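Side-chain contacts in Afp3 (Serratia entomophila, PDB 6RBN), which probably builds, with related sheath proteins, the contractile sheath that encloses the tube of the anti-feeding prophage, a phage-tail-like injection system: residues D[129-133]-D[134-138]; D[167-170]-D[171-175]; D[312-316]-D[317-321]; D[326-330]-D[331-335]. One frame throughout, in Å; residues are numbered along the deposited sequence.

Interaction 1 (D[129-133]-D[134-138]); sequences YPLEK and ADDNG
Lys133 and Asp135, two residues apart, form a salt bridge on the outer side of a short turn, with Lys133 NZ 2.7 Å from Asp135 OD1. The ammonium group does not come in along the carboxylate plane; it meets the oxygen from above, 52° out of that plane. The bend at the end of the lysine chain (chi4 69°) brings NZ back over the turn, and the methylene carbons pack on the same oxygen, Lys133 CD lying 3.3 Å from Asp135 OD1. NZ also rests beside the next residue, 3.4 Å from Asp136 CB. The Asp136 carboxylate, with OD2 4.7 Å from Lys133 NZ, may add a weaker, longer-range attraction.

Leu131 is the buried member of the contact: it slides past Asp136 in the opposite direction, its CD2 3.8 Å from Asp136 OD2, and packs on Pro139. The Tyr165 hydroxyl donates a hydrogen bond to Leu131 O. Against this close cluster and its buried leucine stands the solvent side, where Glu132, Lys133 and Asp135 are all exposed. The whole is a short loop joining strand 127-130 to helix 137-141, with a local Lys-Asp salt bridge on its exposed side.

Interaction 2 (D[167-170]-D[171-175]); sequences TAVY and GALAA
Val169 and Leu173, one helical turn apart, lie side by side and point the same way, and they carry the side-chain part of a contact at the C-terminal end of helix 163-172. The regular bonding of the helix fades here as it ends.

Gly171 comes first. Its N donates to Thr167 O at 3.1 Å, the clearest i to i+4 bond here. Ala172 follows with a weak bond from its N to Ala168 O at 3.4 Å, and a second weak one to Val169 O, which has the three-residue spacing of a 3-10 turn. Its methyl lies over the helix carbonyls, CB being 3.5 Å from Ala168 O.

At Leu173 the same Val169 carbonyl is used again, in a weak bond to the Leu173 N, so two successive amides share one acceptor as the helix ends. The leucine side chain leans on that carbonyl, with CG 3.4 Å from Val169 O, and sets CD1 3.9 Å from Val169 CG1. Val169 offers CG1 because that branch stands opposite its own backbone N (chi1 174°). Ala174 closes the series with its CB 3.4 Å from Tyr170 O.

Around this helix end, Leu173 packs on Leu143 and Ile147 of helix 143-149, while Tyr170 reaches across to Leu185, Ala187 and Asp188 of strand 185-188. The end of helix 163-172 therefore packs on both helix 143-149 and strand 185-188.

Interaction 3 (D[312-316]-D[317-321]); sequences AELNP and KGINV
Leu314 and Lys317 mark the ends of a type I beta turn in the loop between helix 308-311 and strand 322-325, closed by Lys317 N donating to Leu314 O at 2.9 Å. The lysine grips the preceding chain a second time. Its NZ donates to Glu313 O at 2.7 Å, lying in the carbonyl plane with a C=O...N angle of 159°. Bends at chi3 (-73°) and chi4 (-66°) curl the chain back over the turn and so bring NZ to that backbone oxygen. The Glu313 carboxylate takes no direct part, as OE1 lies 6.6 Å from Lys317 NZ.

Beyond the turn the contact becomes apolar. The Leu314 and Ile319 side chains pass at a slant, with Leu314 CD2 3.7 Å from Ile319 CG2. The same methyl meets a second branched residue almost at a right angle, Leu314 CD2 being 4.1 Å from Val321 CG2. Farther out, Ile319 packs on Tyr208 and Val321 on Pro209 and Val306, while Asn320 ND2 hydrogen-bonds Arg336 O. The turn also faces the assembly: Asn315 ND2 donates a hydrogen bond to Ser6 O of a second subunit of this protein.

Interaction 4 (D[326-330]-D[331-335]); sequences SDRGL and VVWGS
Val331 and Arg328, three residues apart across the start of strand 329-332, bury the most surface of this contact, with Leu330, the residue before Val331, burying about as much as Arg328. Val331 CG2 is the branch that does the touching. It stands 3.9 Å above the plane of the Arg328 guanidinium, over its centre, so that an apolar methyl covers one face of a charged, flat group. The distance from Val331 CG2 to Arg328 CZ is 4.0 Å. Lower down, Arg328 CB is the same 4.0 Å from Val331 CG2, so the methyl lies against both ends of the arginine. The bend in the arginine chain at chi3 (71°) folds the guanidinium back over the valine, and Val331 CG1 adds a further touch, 4.1 Å from Arg328 NH1. Trp333 approaches the guanidinium more loosely and at a slant, with CZ3 4.5 Å from Arg328 NH1.

The backbone here is irregular. Arg328 and Gly329 both face Phe325 on the partner strand, a classic beta bulge, and Arg328 has the phi of -107° and psi of -43° usual for the first bulge position. The Leu330 CB bond points away from 331-335, although CB still touches the Val331 backbone N.

Arg328 and Trp333 pack on Asn268 of an Afp2 chain. The strand pairs antiparallel with strand 322-325 as a hairpin: Val331 bonds Arg323 through the backbone and packs on Phe325, whose ring also meets Trp333 edge-to-face, while Leu330 bonds the Leu296 backbone.

How the interactions relate
The four contacts follow one another along the chain and fall into two groups. Interactions 1 and 2 have centres 12 Å apart and touch where Ala134 meets Ala168; the turn after strand 127-130 thus lies against helix 163-172. Interactions 3 and 4, with centres 15 Å apart, touch through Asn320 and Val321 against residues 333-335 and both belong to the subtilisin-like domain of the sheath protein family, leading into and through the hairpin of strands 322-325 and 329-332. Between the groups, centres stand 22 to 34 Å apart. No other chain touches the first group, whereas residues of both contacts in the second meet neighbouring subunits, consistent with a part in sheath assembly.

Interaction 1 (D[129-133]-D[134-138])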
loop_
_atom_site.group_PDB
_atom_site.type_symbol
_atom_site.label_atom_id
_atom_site.label_comp_id
_atom_site.label_asym_id
_atom_site.label_seq_id
_atom_site.Cartn_x
_atom_site.Cartn_y
_atom_site.Cartn_z
ATOM N N TYR D 129 -4.215 -48.491 56.054
ATOM C CA TYR D 129 -4.904 -48.410 57.342
ATOM C C TYR D 129 -4.567 -49.641 58.165
ATOM O O TYR D 129 -5.155 -50.715 57.944
ATOM C CB TYR D 129 -6.412 -48.292 57.150
ATOM C CG TYR D 129 -7.176 -48.177 58.447
ATOM C CD1 TYR D 129 -7.138 -47.006 59.189
ATOM C CD2 TYR D 129 -7.940 -49.233 58.924
ATOM C CE1 TYR D 129 -7.833 -46.892 60.371
ATOM C CE2 TYR D 129 -8.639 -49.126 60.106
ATOM C CZ TYR D 129 -8.579 -47.953 60.823
ATOM O OH TYR D 129 -9.273 -47.838 62.002
ATOM N N PRO D 130 -3.632 -49.550 59.115
ATOM C CA PRO D 130 -3.300 -50.717 59.942
ATOM C C PRO D 130 -4.403 -51.078 60.927
ATOM O O PRO D 130 -4.753 -50.295 61.814
ATOM C CB PRO D 130 -2.017 -50.286 60.658
ATOM C CG PRO D 130 -2.070 -48.808 60.670
ATOM C CD PRO D 130 -2.762 -48.398 59.409
ATOM N N LEU D 131 -4.960 -52.274 60.764
ATOM C CA LEU D 131 -6.073 -52.757 61.570
ATOM C C LEU D 131 -5.710 -54.154 62.043
ATOM O O LEU D 131 -5.676 -55.091 61.240
ATOM C CB LEU D 131 -7.366 -52.730 60.748
ATOM C CG LEU D 131 -8.772 -52.938 61.313
ATOM C CD1 LEU D 131 -9.151 -54.393 61.363
ATOM C CD2 LEU D 131 -8.876 -52.316 62.692
ATOM N N GLU D 132 -5.440 -54.293 63.344
ATOM C CA GLU D 132 -4.688 -55.445 63.843
ATOM C C GLU D 132 -5.533 -56.712 63.910
ATOM O O GLU D 132 -5.237 -57.701 63.235
ATOM C CB GLU D 132 -4.097 -55.125 65.218
ATOM C CG GLU D 132 -3.255 -56.246 65.805
ATOM C CD GLU D 132 -1.967 -56.496 65.036
ATOM O OE1 GLU D 132 -1.436 -55.548 64.420
ATOM O OE2 GLU D 132 -1.486 -57.648 65.047
ATOM N N LYS D 133 -6.575 -56.716 64.729
ATOM C CA LYS D 133 -7.442 -57.879 64.849
ATOM C C LYS D 133 -8.784 -57.561 64.209
ATOM O O LYS D 133 -9.078 -56.406 63.912
ATOM C CB LYS D 133 -7.614 -58.305 66.313
ATOM C CG LYS D 133 -8.393 -57.342 67.182
ATOM C CD LYS D 133 -8.408 -57.836 68.622
ATOM C CE LYS D 133 -9.182 -56.903 69.534
ATOM N NZ LYS D 133 -10.636 -56.929 69.229
ATOM N N ALA D 134 -9.589 -58.595 63.974
ATOM C CA ALA D 134 -10.795 -58.415 63.172
ATOM C C ALA D 134 -11.959 -57.886 64.000
ATOM O O ALA D 134 -12.680 -56.983 63.562
ATOM C CB ALA D 134 -11.176 -59.730 62.498
ATOM N N ASP D 135 -12.159 -58.431 65.198
ATOM C CA ASP D 135 -13.405 -58.235 65.933
ATOM C C ASP D 135 -13.489 -56.913 66.690
ATOM O O ASP D 135 -14.458 -56.727 67.433
ATOM C CB ASP D 135 -13.619 -59.405 66.895
ATOM C CG ASP D 135 -12.434 -59.633 67.821
ATOM O OD1 ASP D 135 -11.398 -58.958 67.660
ATOM O OD2 ASP D 135 -12.542 -60.497 68.714
ATOM N N ASP D 136 -12.531 -55.996 66.545
ATOM C CA ASP D 136 -12.636 -54.693 67.205
ATOM C C ASP D 136 -13.554 -53.784 66.384
ATOM O O ASP D 136 -13.155 -53.090 65.447
ATOM C CB ASP D 136 -11.251 -54.089 67.457
ATOM C CG ASP D 136 -10.366 -54.071 66.222
ATOM O OD1 ASP D 136 -10.791 -54.573 65.167
ATOM O OD2 ASP D 136 -9.233 -53.556 66.316
ATOM N N ASN D 137 -14.827 -53.767 66.774
ATOM C CA ASN D 137 -15.851 -53.008 66.067
ATOM C C ASN D 137 -15.772 -51.507 66.324
ATOM O O ASN D 137 -16.583 -50.756 65.775
ATOM C CB ASN D 137 -17.237 -53.531 66.444
ATOM C CG ASN D 137 -17.448 -54.968 66.019
ATOM O OD1 ASN D 137 -17.603 -55.858 66.854
ATOM N ND2 ASN D 137 -17.445 -55.205 64.713
ATOM N N GLY D 138 -14.827 -51.056 67.143
ATOM C CA GLY D 138 -14.551 -49.651 67.318
ATOM C C GLY D 138 -13.897 -49.010 66.107
ATOM O O GLY D 138 -14.467 -48.105 65.489
#

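Interaction 2 (D[167-170]-D[171-175])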
loop_
_atom_site.group_PDB
_atom_site.type_symbol
_atom_site.label_atom_id
_atom_site.label_comp_id
_atom_site.label_asym_id
_atom_site.label_seq_id
_atom_site.Cartn_x
_atom_site.Cartn_y
_atom_site.Cartn_z
ATOM N N THR D 167 -14.502 -60.243 55.908
ATOM C CA THR D 167 -15.947 -60.104 56.044
ATOM C C THR D 167 -16.318 -58.969 56.994
ATOM O O THR D 167 -17.301 -58.262 56.747
ATOM C CB THR D 167 -16.537 -61.437 56.514
ATOM O OG1 THR D 167 -16.150 -62.466 55.597
ATOM C CG2 THR D 167 -18.054 -61.394 56.571
ATOM N N ALA D 168 -15.522 -58.748 58.039
ATOM C CA ALA D 168 -15.736 -57.592 58.900
ATOM C C ALA D 168 -15.374 -56.291 58.197
ATOM O O ALA D 168 -15.964 -55.246 58.486
ATOM C CB ALA D 168 -14.928 -57.741 60.186
ATOM N N VAL D 169 -14.415 -56.333 57.273
ATOM C CA VAL D 169 -14.048 -55.136 56.525
ATOM C C VAL D 169 -15.043 -54.875 55.399
ATOM O O VAL D 169 -15.459 -53.733 55.181
ATOM C CB VAL D 169 -12.604 -55.269 56.005
ATOM C CG1 VAL D 169 -12.233 -54.110 55.105
ATOM C CG2 VAL D 169 -11.638 -55.339 57.168
ATOM N N TYR D 170 -15.462 -55.928 54.689
ATOM C CA TYR D 170 -16.380 -55.754 53.565
ATOM C C TYR D 170 -17.771 -55.346 54.032
ATOM O O TYR D 170 -18.500 -54.682 53.289
ATOM C CB TYR D 170 -16.477 -57.041 52.744
ATOM C CG TYR D 170 -15.220 -57.431 52.000
ATOM C CD1 TYR D 170 -14.198 -56.518 51.780
ATOM C CD2 TYR D 170 -15.055 -58.725 51.526
ATOM C CE1 TYR D 170 -13.050 -56.883 51.108
ATOM C CE2 TYR D 170 -13.911 -59.098 50.851
ATOM C CZ TYR D 170 -12.914 -58.172 50.645
ATOM O OH TYR D 170 -11.772 -58.535 49.973
ATOM N N GLY D 171 -18.156 -55.732 55.249
ATOM C CA GLY D 171 -19.429 -55.292 55.786
ATOM C C GLY D 171 -19.399 -53.866 56.290
ATOM O O GLY D 171 -20.416 -53.170 56.237
ATOM N N ALA D 172 -18.245 -53.410 56.778
ATOM C CA ALA D 172 -18.120 -52.037 57.247
ATOM C C ALA D 172 -18.030 -51.045 56.097
ATOM O O ALA D 172 -18.359 -49.869 56.274
ATOM C CB ALA D 172 -16.894 -51.899 58.150
ATOM N N LEU D 173 -17.594 -51.495 54.924
ATOM C CA LEU D 173 -17.438 -50.630 53.765
ATOM C C LEU D 173 -18.592 -50.737 52.785
ATOM O O LEU D 173 -18.588 -50.034 51.771
ATOM C CB LEU D 173 -16.130 -50.955 53.040
ATOM C CG LEU D 173 -14.854 -50.720 53.842
ATOM C CD1 LEU D 173 -13.635 -51.138 53.043
ATOM C CD2 LEU D 173 -14.761 -49.276 54.262
ATOM N N ALA D 174 -19.572 -51.596 53.052
ATOM C CA ALA D 174 -20.657 -51.807 52.102
ATOM C C ALA D 174 -21.632 -50.639 52.065
ATOM O O ALA D 174 -22.274 -50.407 51.036
ATOM C CB ALA D 174 -21.402 -53.098 52.436
ATOM N N ALA D 175 -21.756 -49.897 53.165
ATOM C CA ALA D 175 -22.677 -48.771 53.200
ATOM C C ALA D 175 -22.112 -47.543 52.505
ATOM O O ALA D 175 -22.867 -46.625 52.171
ATOM C CB ALA D 175 -23.034 -48.429 54.646
#

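Interaction 3 (D[312-316]-D[317-321])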
loop_
_atom_site.group_PDB
_atom_site.type_symbol
_atom_site.label_atom_id
_atom_site.label_comp_id
_atom_site.label_asym_id
_atom_site.label_seq_id
_atom_site.Cartn_x
_atom_site.Cartn_y
_atom_site.Cartn_z
ATOM N N ALA D 312 -17.453 -71.228 33.530
ATOM C CA ALA D 312 -18.711 -71.045 32.819
ATOM C C ALA D 312 -19.905 -70.882 33.747
ATOM O O ALA D 312 -20.927 -70.342 33.317
ATOM C CB ALA D 312 -18.961 -72.225 31.882
ATOM N N GLU D 313 -19.816 -71.348 34.990
ATOM C CA GLU D 313 -20.847 -71.088 35.982
ATOM C C GLU D 313 -20.491 -69.922 36.890
ATOM O O GLU D 313 -21.337 -69.482 37.671
ATOM C CB GLU D 313 -21.099 -72.338 36.833
ATOM C CG GLU D 313 -19.924 -72.736 37.698
ATOM C CD GLU D 313 -20.162 -74.018 38.465
ATOM O OE1 GLU D 313 -21.251 -74.610 38.310
ATOM O OE2 GLU D 313 -19.259 -74.438 39.219
ATOM N N LEU D 314 -19.263 -69.422 36.795
ATOM C CA LEU D 314 -18.788 -68.286 37.572
ATOM C C LEU D 314 -18.809 -66.972 36.810
ATOM O O LEU D 314 -19.126 -65.943 37.405
ATOM C CB LEU D 314 -17.367 -68.562 38.075
ATOM C CG LEU D 314 -17.155 -69.103 39.489
ATOM C CD1 LEU D 314 -17.968 -70.337 39.799
ATOM C CD2 LEU D 314 -15.682 -69.438 39.618
ATOM N N ASN D 315 -18.486 -66.967 35.520
ATOM C CA ASN D 315 -18.444 -65.711 34.773
ATOM C C ASN D 315 -19.814 -65.075 34.515
ATOM O O ASN D 315 -19.870 -63.856 34.315
ATOM C CB ASN D 315 -17.737 -65.876 33.432
ATOM C CG ASN D 315 -17.216 -64.555 32.891
ATOM O OD1 ASN D 315 -17.110 -63.569 33.617
ATOM N ND2 ASN D 315 -16.969 -64.509 31.603
ATOM N N PRO D 316 -20.967 -65.813 34.501
ATOM C CA PRO D 316 -22.240 -65.085 34.660
ATOM C C PRO D 316 -22.604 -64.785 36.110
ATOM O O PRO D 316 -23.772 -64.822 36.505
ATOM C CB PRO D 316 -23.265 -66.029 34.021
ATOM C CG PRO D 316 -22.491 -66.847 33.088
ATOM C CD PRO D 316 -21.189 -67.074 33.771
ATOM N N LYS D 317 -21.574 -64.463 36.883
ATOM C CA LYS D 317 -21.569 -63.650 38.083
ATOM C C LYS D 317 -20.282 -62.849 37.972
ATOM O O LYS D 317 -19.462 -63.102 37.089
ATOM C CB LYS D 317 -21.592 -64.491 39.367
ATOM C CG LYS D 317 -22.856 -65.295 39.588
ATOM C CD LYS D 317 -22.806 -66.060 40.894
ATOM C CE LYS D 317 -21.849 -67.231 40.805
ATOM N NZ LYS D 317 -22.342 -68.240 39.833
ATOM N N GLY D 318 -20.082 -61.879 38.846
ATOM C CA GLY D 318 -18.798 -61.218 38.751
ATOM C C GLY D 318 -17.784 -61.935 39.607
ATOM O O GLY D 318 -17.656 -61.630 40.791
ATOM N N ILE D 319 -17.035 -62.882 39.036
ATOM C CA ILE D 319 -16.073 -63.665 39.797
ATOM C C ILE D 319 -14.646 -63.451 39.305
ATOM O O ILE D 319 -13.713 -63.422 40.114
ATOM C CB ILE D 319 -16.447 -65.162 39.806
ATOM C CG1 ILE D 319 -17.871 -65.341 40.334
ATOM C CG2 ILE D 319 -15.567 -65.933 40.750
ATOM C CD1 ILE D 319 -18.090 -64.822 41.743
ATOM N N ASN D 320 -14.454 -63.292 37.988
ATOM C CA ASN D 320 -13.239 -62.736 37.373
ATOM C C ASN D 320 -11.992 -63.561 37.714
ATOM O O ASN D 320 -11.112 -63.139 38.462
ATOM C CB ASN D 320 -13.049 -61.271 37.774
ATOM C CG ASN D 320 -14.154 -60.384 37.270
ATOM O OD1 ASN D 320 -14.649 -60.564 36.164
ATOM N ND2 ASN D 320 -14.548 -59.414 38.079
ATOM N N VAL D 321 -11.971 -64.769 37.167
ATOM C CA VAL D 321 -10.985 -65.773 37.540
ATOM C C VAL D 321 -9.593 -65.381 37.045
ATOM O O VAL D 321 -9.407 -64.933 35.915
ATOM C CB VAL D 321 -11.419 -67.139 36.984
ATOM C CG1 VAL D 321 -10.415 -68.191 37.316
ATOM C CG2 VAL D 321 -12.783 -67.515 37.528
#

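Interaction 4 (D[326-330]-D[331-335])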
loop_
_atom_site.group_PDB
_atom_site.type_symbol
_atom_site.label_atom_id
_atom_site.label_comp_id
_atom_site.label_asym_id
_atom_site.label_seq_id
_atom_site.Cartn_x
_atom_site.Cartn_y
_atom_site.Cartn_z
ATOM N N SER D 326 -0.134 -71.372 29.573
ATOM C CA SER D 326 1.208 -71.945 29.599
ATOM C C SER D 326 2.216 -71.053 28.888
ATOM O O SER D 326 3.381 -70.974 29.294
ATOM C CB SER D 326 1.192 -73.335 28.967
ATOM O OG SER D 326 0.894 -73.253 27.586
ATOM N N ASP D 327 1.791 -70.372 27.826
ATOM C CA ASP D 327 2.713 -69.514 27.092
ATOM C C ASP D 327 2.895 -68.164 27.775
ATOM O O ASP D 327 3.931 -67.511 27.602
ATOM C CB ASP D 327 2.232 -69.341 25.649
ATOM C CG ASP D 327 0.792 -68.870 25.559
ATOM O OD1 ASP D 327 0.105 -68.814 26.599
ATOM O OD2 ASP D 327 0.347 -68.543 24.440
ATOM N N ARG D 328 1.907 -67.725 28.548
ATOM C CA ARG D 328 1.919 -66.377 29.098
ATOM C C ARG D 328 2.205 -66.324 30.591
ATOM O O ARG D 328 2.971 -65.465 31.030
ATOM C CB ARG D 328 0.581 -65.687 28.821
ATOM C CG ARG D 328 0.281 -65.534 27.347
ATOM C CD ARG D 328 -1.052 -64.859 27.114
ATOM N NE ARG D 328 -1.021 -63.448 27.473
ATOM C CZ ARG D 328 -2.097 -62.672 27.522
ATOM N NH1 ARG D 328 -3.289 -63.176 27.243
ATOM N NH2 ARG D 328 -1.981 -61.396 27.855
ATOM N N GLY D 329 1.609 -67.212 31.380
ATOM C CA GLY D 329 1.798 -67.181 32.816
ATOM C C GLY D 329 0.489 -67.054 33.562
ATOM O O GLY D 329 -0.443 -67.818 33.304
ATOM N N LEU D 330 0.393 -66.090 34.473
ATOM C CA LEU D 330 -0.834 -65.842 35.226
ATOM C C LEU D 330 -1.481 -64.585 34.674
ATOM O O LEU D 330 -0.944 -63.486 34.834
ATOM C CB LEU D 330 -0.561 -65.699 36.719
ATOM C CG LEU D 330 -0.115 -66.965 37.439
ATOM C CD1 LEU D 330 0.164 -66.663 38.892
ATOM C CD2 LEU D 330 -1.177 -68.026 37.304
ATOM N N VAL D 331 -2.635 -64.746 34.040
ATOM C CA VAL D 331 -3.341 -63.655 33.385
ATOM C C VAL D 331 -4.662 -63.444 34.102
ATOM O O VAL D 331 -5.414 -64.399 34.321
ATOM C CB VAL D 331 -3.564 -63.971 31.892
ATOM C CG1 VAL D 331 -4.346 -62.869 31.214
ATOM C CG2 VAL D 331 -2.243 -64.189 31.193
ATOM N N VAL D 332 -4.939 -62.197 34.485
ATOM C CA VAL D 332 -6.262 -61.869 34.994
ATOM C C VAL D 332 -7.265 -61.953 33.846
ATOM O O VAL D 332 -7.010 -61.494 32.729
ATOM C CB VAL D 332 -6.249 -60.489 35.686
ATOM C CG1 VAL D 332 -5.695 -59.407 34.784
ATOM C CG2 VAL D 332 -7.633 -60.113 36.174
ATOM N N TRP D 333 -8.388 -62.620 34.096
ATOM C CA TRP D 333 -9.216 -63.098 32.992
ATOM C C TRP D 333 -10.678 -62.913 33.387
ATOM O O TRP D 333 -11.282 -63.805 33.986
ATOM C CB TRP D 333 -8.878 -64.549 32.690
ATOM C CG TRP D 333 -9.387 -65.087 31.407
ATOM C CD1 TRP D 333 -10.423 -65.943 31.234
ATOM C CD2 TRP D 333 -8.855 -64.833 30.104
ATOM N NE1 TRP D 333 -10.584 -66.234 29.905
ATOM C CE2 TRP D 333 -9.632 -65.559 29.190
ATOM C CE3 TRP D 333 -7.804 -64.051 29.624
ATOM C CZ2 TRP D 333 -9.390 -65.531 27.823
ATOM C CZ3 TRP D 333 -7.568 -64.027 28.268
ATOM C CH2 TRP D 333 -8.356 -64.759 27.384
ATOM N N GLY D 334 -11.240 -61.764 33.027
ATOM C CA GLY D 334 -12.590 -61.413 33.411
ATOM C C GLY D 334 -12.679 -59.968 33.846
ATOM O O GLY D 334 -11.822 -59.492 34.595
ATOM N N SER D 335 -13.703 -59.254 33.385
ATOM C CA SER D 335 -13.848 -57.834 33.683
ATOM C C SER D 335 -15.304 -57.482 33.971
ATOM O O SER D 335 -15.839 -56.500 33.459
ATOM C CB SER D 335 -13.305 -56.987 32.538
ATOM O OG SER D 335 -14.099 -57.154 31.381
#